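Local coordinates for protein phenylalanine--tRNA ligase beta subunit (Pyrococcus horikoshii, PDB 2CXI) that charges tRNA(Phe) with phenylalanine at the expense of ATP as part of an alpha2-beta2 synthetase, here as the N-terminal portion of its beta subunit, at residues 165-179 with 211-223. Residues are numbered along the deposited sequence; the frame is centred on the assembly and turned at random.
Sequences FAPLGYKEEMTLEEI and SMPPIINSEFTGR
Leu168 lays CD1 over one face of the Arg223 guanidinium, 3.5 Å from CZ. With CG anti to the backbone N (chi1 176°) and a bend at chi2, Glu219 swings its carboxylate to the type II turn from Pro167 to Tyr170. There OE1 accepts from Gly169 N at 2.6 Å, the donor standing above the carboxylate plane, and OE2 forms a salt bridge with Lys171 NZ on its anti side. Arg223 NH1 donates to the main-chain Glu219 O, in the carbonyl plane; to OE1 it offers charge alone. A lysine in place of Glu219 would probably leave Gly169 N without its acceptor and set like charge against Lys171 and Arg223. The Phe220 ring takes Lys171 CD at CZ (3.6 Å) and Ala166 CB near its edge. Phe165 CD2 packs on Ser218 CB, and the bent selenomethionine Met212 sets SE 3.7 Å from Leu176 CG and its CE tip to tip with Ile179 CG2. Hydrogen bonds from Leu168 N to Asn217 O (2.9 Å) and from Glu219 N to Ala166 O, nearly straight at 177°, join the backbones in a single beta bridge, Pro167 with Ser218, which ties that turn to the bulged edge of the B3/4 domain's mixed sheet.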
loop_
_atom_site.group_PDB
_atom_site.type_symbol
_atom_site.label_atom_id
_atom_site.label_comp_id
_atom_site.label_asym_id
_atom_site.label_seq_id
_atom_site.Cartn_x
_atom_site.Cartn_y
_atom_site.Cartn_z
ATOM N N PHE A 165 20.581 -8.409 15.930
ATOM C CA PHE A 165 20.427 -9.404 14.860
ATOM C C PHE A 165 21.590 -10.389 14.996
ATOM O O PHE A 165 22.541 -10.117 15.728
ATOM C CB PHE A 165 20.368 -8.735 13.460
ATOM C CG PHE A 165 21.728 -8.240 12.915
ATOM C CD1 PHE A 165 22.265 -7.010 13.323
ATOM C CD2 PHE A 165 22.396 -8.972 11.915
ATOM C CE1 PHE A 165 23.499 -6.528 12.799
ATOM C CE2 PHE A 165 23.634 -8.541 11.399
ATOM C CZ PHE A 165 24.190 -7.286 11.837
ATOM N N ALA A 166 21.504 -11.522 14.300
ATOM C CA ALA A 166 22.540 -12.551 14.330
ATOM C C ALA A 166 23.480 -12.269 13.177
ATOM O O ALA A 166 23.072 -12.423 12.003
ATOM C CB ALA A 166 21.917 -13.960 14.160
ATOM N N PRO A 167 24.712 -11.854 13.482
ATOM C CA PRO A 167 25.679 -11.567 12.407
ATOM C C PRO A 167 26.181 -12.879 11.801
ATOM O O PRO A 167 26.056 -13.944 12.426
ATOM C CB PRO A 167 26.786 -10.768 13.118
ATOM C CG PRO A 167 26.780 -11.337 14.569
ATOM C CD PRO A 167 25.300 -11.672 14.836
ATOM N N LEU A 168 26.671 -12.799 10.567
ATOM C CA LEU A 168 27.220 -13.925 9.838
ATOM C C LEU A 168 28.206 -14.718 10.705
ATOM O O LEU A 168 29.163 -14.155 11.254
ATOM C CB LEU A 168 27.961 -13.443 8.590
ATOM C CG LEU A 168 28.591 -14.534 7.724
ATOM C CD1 LEU A 168 27.562 -15.160 6.830
ATOM C CD2 LEU A 168 29.740 -13.974 6.895
ATOM N N GLY A 169 27.953 -16.022 10.762
ATOM C CA GLY A 169 28.760 -16.986 11.514
ATOM C C GLY A 169 28.243 -17.254 12.921
ATOM O O GLY A 169 28.852 -18.037 13.640
ATOM N N TYR A 170 27.142 -16.605 13.317
ATOM C CA TYR A 170 26.566 -16.741 14.677
ATOM C C TYR A 170 25.067 -17.057 14.588
ATOM O O TYR A 170 24.349 -16.443 13.784
ATOM C CB TYR A 170 26.755 -15.461 15.498
ATOM C CG TYR A 170 28.185 -15.144 15.873
ATOM C CD1 TYR A 170 28.620 -15.230 17.212
ATOM C CD2 TYR A 170 29.113 -14.772 14.903
ATOM C CE1 TYR A 170 29.949 -14.917 17.559
ATOM C CE2 TYR A 170 30.429 -14.476 15.223
ATOM C CZ TYR A 170 30.846 -14.557 16.550
ATOM O OH TYR A 170 32.152 -14.262 16.854
ATOM N N LYS A 171 24.580 -18.009 15.397
ATOM C CA LYS A 171 23.181 -18.472 15.273
ATOM C C LYS A 171 22.198 -17.705 16.143
ATOM O O LYS A 171 20.990 -17.877 15.998
ATOM C CB LYS A 171 23.022 -19.976 15.580
ATOM C CG LYS A 171 23.799 -20.896 14.680
ATOM C CD LYS A 171 23.163 -20.941 13.306
ATOM C CE LYS A 171 24.194 -21.166 12.188
ATOM N NZ LYS A 171 23.530 -21.022 10.837
ATOM N N GLU A 172 22.713 -16.875 17.042
ATOM C CA GLU A 172 21.905 -16.123 17.995
ATOM C C GLU A 172 22.096 -14.624 17.791
ATOM O O GLU A 172 23.197 -14.176 17.509
ATOM C CB GLU A 172 22.312 -16.489 19.460
ATOM C CG GLU A 172 21.452 -15.835 20.539
ATOM C CD GLU A 172 19.983 -16.218 20.364
ATOM O OE1 GLU A 172 19.188 -15.404 19.819
ATOM O OE2 GLU A 172 19.624 -17.360 20.686
ATOM N N GLU A 173 21.040 -13.855 18.011
ATOM C CA GLU A 173 21.105 -12.402 17.935
ATOM C C GLU A 173 21.966 -11.792 19.039
ATOM O O GLU A 173 22.036 -12.328 20.162
ATOM C CB GLU A 173 19.694 -11.817 18.033
ATOM C CG GLU A 173 18.844 -12.234 16.855
ATOM C CD GLU A 173 17.572 -11.438 16.725
ATOM O OE1 GLU A 173 17.056 -10.980 17.789
ATOM O OE2 GLU A 173 17.112 -11.276 15.551
HETATM N N MSE A 174 22.623 -10.681 18.701
HETATM C CA MSE A 174 23.404 -9.890 19.646
HETATM C C MSE A 174 23.105 -8.427 19.383
HETATM O O MSE A 174 22.744 -8.074 18.258
HETATM C CB MSE A 174 24.886 -10.087 19.384
HETATM C CG MSE A 174 25.412 -11.438 19.740
HETATM SE SE MSE A 174 27.277 -11.487 19.075
HETATM C CE MSE A 174 27.839 -13.104 20.123
ATOM N N THR A 175 23.289 -7.563 20.382
ATOM C CA THR A 175 23.152 -6.132 20.135
ATOM C C THR A 175 24.239 -5.664 19.165
ATOM O O THR A 175 25.308 -6.296 19.018
ATOM C CB THR A 175 23.245 -5.273 21.427
ATOM O OG1 THR A 175 24.585 -5.295 21.902
ATOM C CG2 THR A 175 22.418 -5.846 22.565
ATOM N N LEU A 176 23.970 -4.552 18.518
ATOM C CA LEU A 176 24.931 -3.945 17.622
ATOM C C LEU A 176 26.245 -3.694 18.341
ATOM O O LEU A 176 27.304 -3.958 17.813
ATOM C CB LEU A 176 24.364 -2.636 17.059
ATOM C CG LEU A 176 23.482 -2.692 15.823
ATOM C CD1 LEU A 176 22.723 -4.014 15.575
ATOM C CD2 LEU A 176 22.642 -1.467 15.676
ATOM N N GLU A 177 26.141 -3.180 19.559
ATOM C CA GLU A 177 27.266 -3.024 20.456
ATOM C C GLU A 177 28.097 -4.300 20.645
ATOM O O GLU A 177 29.316 -4.283 20.470
ATOM C CB GLU A 177 26.742 -2.500 21.803
ATOM C CG GLU A 177 26.866 -1.010 21.914
ATOM C CD GLU A 177 28.308 -0.594 21.706
ATOM O OE1 GLU A 177 28.583 0.172 20.754
ATOM O OE2 GLU A 177 29.170 -1.092 22.467
ATOM N N GLU A 178 27.423 -5.410 20.958
ATOM C CA GLU A 178 28.076 -6.702 21.150
ATOM C C GLU A 178 28.742 -7.193 19.878
ATOM O O GLU A 178 29.793 -7.832 19.942
ATOM C CB GLU A 178 27.084 -7.760 21.637
ATOM C CG GLU A 178 26.479 -7.423 22.989
ATOM C CD GLU A 178 25.473 -8.454 23.480
ATOM O OE1 GLU A 178 24.608 -8.930 22.694
ATOM O OE2 GLU A 178 25.534 -8.756 24.694
ATOM N N ILE A 179 28.116 -6.925 18.730
ATOM C CA ILE A 179 28.721 -7.322 17.455
ATOM C C ILE A 179 30.041 -6.582 17.227
ATOM O O ILE A 179 31.045 -7.203 16.865
ATOM C CB ILE A 179 27.736 -7.120 16.270
ATOM C CG1 ILE A 179 26.446 -7.968 16.469
ATOM C CG2 ILE A 179 28.418 -7.488 14.946
ATOM C CD1 ILE A 179 25.314 -7.672 15.388
ATOM N N SER A 211 22.084 -6.345 7.025
ATOM C CA SER A 211 23.475 -6.113 7.382
ATOM C C SER A 211 23.592 -4.880 8.270
ATOM O O SER A 211 22.630 -4.104 8.414
ATOM C CB SER A 211 24.297 -5.908 6.089
ATOM O OG SER A 211 23.972 -4.637 5.497
HETATM N N MSE A 212 24.768 -4.700 8.874
HETATM C CA MSE A 212 25.120 -3.424 9.452
HETATM C C MSE A 212 26.307 -2.841 8.680
HETATM O O MSE A 212 27.458 -3.197 8.986
HETATM C CB MSE A 212 25.485 -3.622 10.940
HETATM C CG MSE A 212 26.105 -2.401 11.574
HETATM SE SE MSE A 212 26.350 -2.581 13.552
HETATM C CE MSE A 212 27.294 -4.167 13.621
ATOM N N PRO A 213 26.078 -2.007 7.640
ATOM C CA PRO A 213 27.226 -1.402 6.925
ATOM C C PRO A 213 28.095 -0.537 7.868
ATOM O O PRO A 213 27.555 0.117 8.782
ATOM C CB PRO A 213 26.566 -0.544 5.849
ATOM C CG PRO A 213 25.205 -1.202 5.618
ATOM C CD PRO A 213 24.789 -1.619 7.045
ATOM N N PRO A 214 29.413 -0.522 7.692
ATOM C CA PRO A 214 30.156 -1.339 6.731
ATOM C C PRO A 214 30.834 -2.527 7.407
ATOM O O PRO A 214 31.981 -2.875 7.061
ATOM C CB PRO A 214 31.254 -0.353 6.275
ATOM C CG PRO A 214 31.598 0.411 7.569
ATOM C CD PRO A 214 30.295 0.440 8.385
ATOM N N ILE A 215 30.133 -3.150 8.352
ATOM C CA ILE A 215 30.715 -4.110 9.301
ATOM C C ILE A 215 30.506 -5.579 8.900
ATOM O O ILE A 215 31.471 -6.285 8.635
ATOM C CB ILE A 215 30.156 -3.844 10.730
ATOM C CG1 ILE A 215 30.405 -2.372 11.165
ATOM C CG2 ILE A 215 30.750 -4.878 11.769
ATOM C CD1 ILE A 215 31.929 -1.912 11.169
ATOM N N ILE A 216 29.254 -6.026 8.803
ATOM C CA ILE A 216 28.969 -7.446 8.564
ATOM C C ILE A 216 27.523 -7.620 8.107
ATOM O O ILE A 216 26.637 -6.860 8.525
ATOM C CB ILE A 216 29.204 -8.270 9.892
ATOM C CG1 ILE A 216 29.246 -9.794 9.640
ATOM C CG2 ILE A 216 28.236 -7.833 11.029
ATOM C CD1 ILE A 216 30.479 -10.200 8.833
ATOM N N ASN A 217 27.310 -8.643 7.286
ATOM C CA ASN A 217 25.991 -9.091 6.898
ATOM C C ASN A 217 25.359 -10.032 7.940
ATOM O O ASN A 217 26.043 -10.539 8.863
ATOM C CB ASN A 217 26.013 -9.735 5.475
ATOM C CG ASN A 217 27.039 -10.866 5.331
ATOM O OD1 ASN A 217 28.100 -10.872 5.987
ATOM N ND2 ASN A 217 26.755 -11.802 4.429
ATOM N N SER A 218 24.068 -10.292 7.789
ATOM C CA SER A 218 23.416 -11.188 8.717
ATOM C C SER A 218 23.626 -12.674 8.364
ATOM O O SER A 218 23.892 -13.052 7.197
ATOM C CB SER A 218 21.942 -10.871 8.790
ATOM O OG SER A 218 21.337 -11.366 7.634
ATOM N N GLU A 219 23.514 -13.510 9.391
ATOM C CA GLU A 219 23.555 -14.974 9.226
ATOM C C GLU A 219 22.318 -15.534 8.469
ATOM O O GLU A 219 22.435 -16.460 7.654
ATOM C CB GLU A 219 23.670 -15.638 10.617
ATOM C CG GLU A 219 23.635 -17.165 10.576
ATOM C CD GLU A 219 24.867 -17.809 9.934
ATOM O OE1 GLU A 219 25.880 -17.165 9.596
ATOM O OE2 GLU A 219 24.826 -19.025 9.761
ATOM N N PHE A 220 21.148 -14.976 8.733
ATOM C CA PHE A 220 19.905 -15.593 8.263
ATOM C C PHE A 220 19.095 -14.828 7.234
ATOM O O PHE A 220 18.206 -15.411 6.592
ATOM C CB PHE A 220 18.991 -15.840 9.450
ATOM C CG PHE A 220 19.573 -16.796 10.464
ATOM C CD1 PHE A 220 19.635 -18.159 10.194
ATOM C CD2 PHE A 220 20.068 -16.316 11.695
ATOM C CE1 PHE A 220 20.185 -19.059 11.139
ATOM C CE2 PHE A 220 20.619 -17.207 12.645
ATOM C CZ PHE A 220 20.662 -18.575 12.362
ATOM N N THR A 221 19.382 -13.541 7.079
ATOM C CA THR A 221 18.571 -12.729 6.160
ATOM C C THR A 221 19.256 -12.456 4.832
ATOM O O THR A 221 20.309 -11.783 4.802
ATOM C CB THR A 221 18.197 -11.401 6.834
ATOM O OG1 THR A 221 17.420 -11.692 7.993
ATOM C CG2 THR A 221 17.204 -10.593 5.932
ATOM N N GLY A 222 18.625 -12.931 3.751
ATOM C CA GLY A 222 19.061 -12.659 2.380
ATOM C C GLY A 222 20.375 -13.286 1.953
ATOM O O GLY A 222 21.090 -12.733 1.091
ATOM N N ARG A 223 20.718 -14.448 2.520
ATOM C CA ARG A 223 21.976 -15.123 2.129
ATOM C C ARG A 223 22.033 -15.536 0.664
ATOM O O ARG A 223 21.072 -16.089 0.122
ATOM C CB ARG A 223 22.235 -16.325 3.046
ATOM C CG ARG A 223 22.462 -15.879 4.479
ATOM C CD ARG A 223 23.860 -15.320 4.748
ATOM N NE ARG A 223 24.950 -16.240 4.390
ATOM C CZ ARG A 223 25.331 -17.277 5.125
ATOM N NH1 ARG A 223 24.715 -17.569 6.255
ATOM N NH2 ARG A 223 26.347 -18.029 4.720
HETATM O O HOH W 1 20.459 -13.045 11.080
#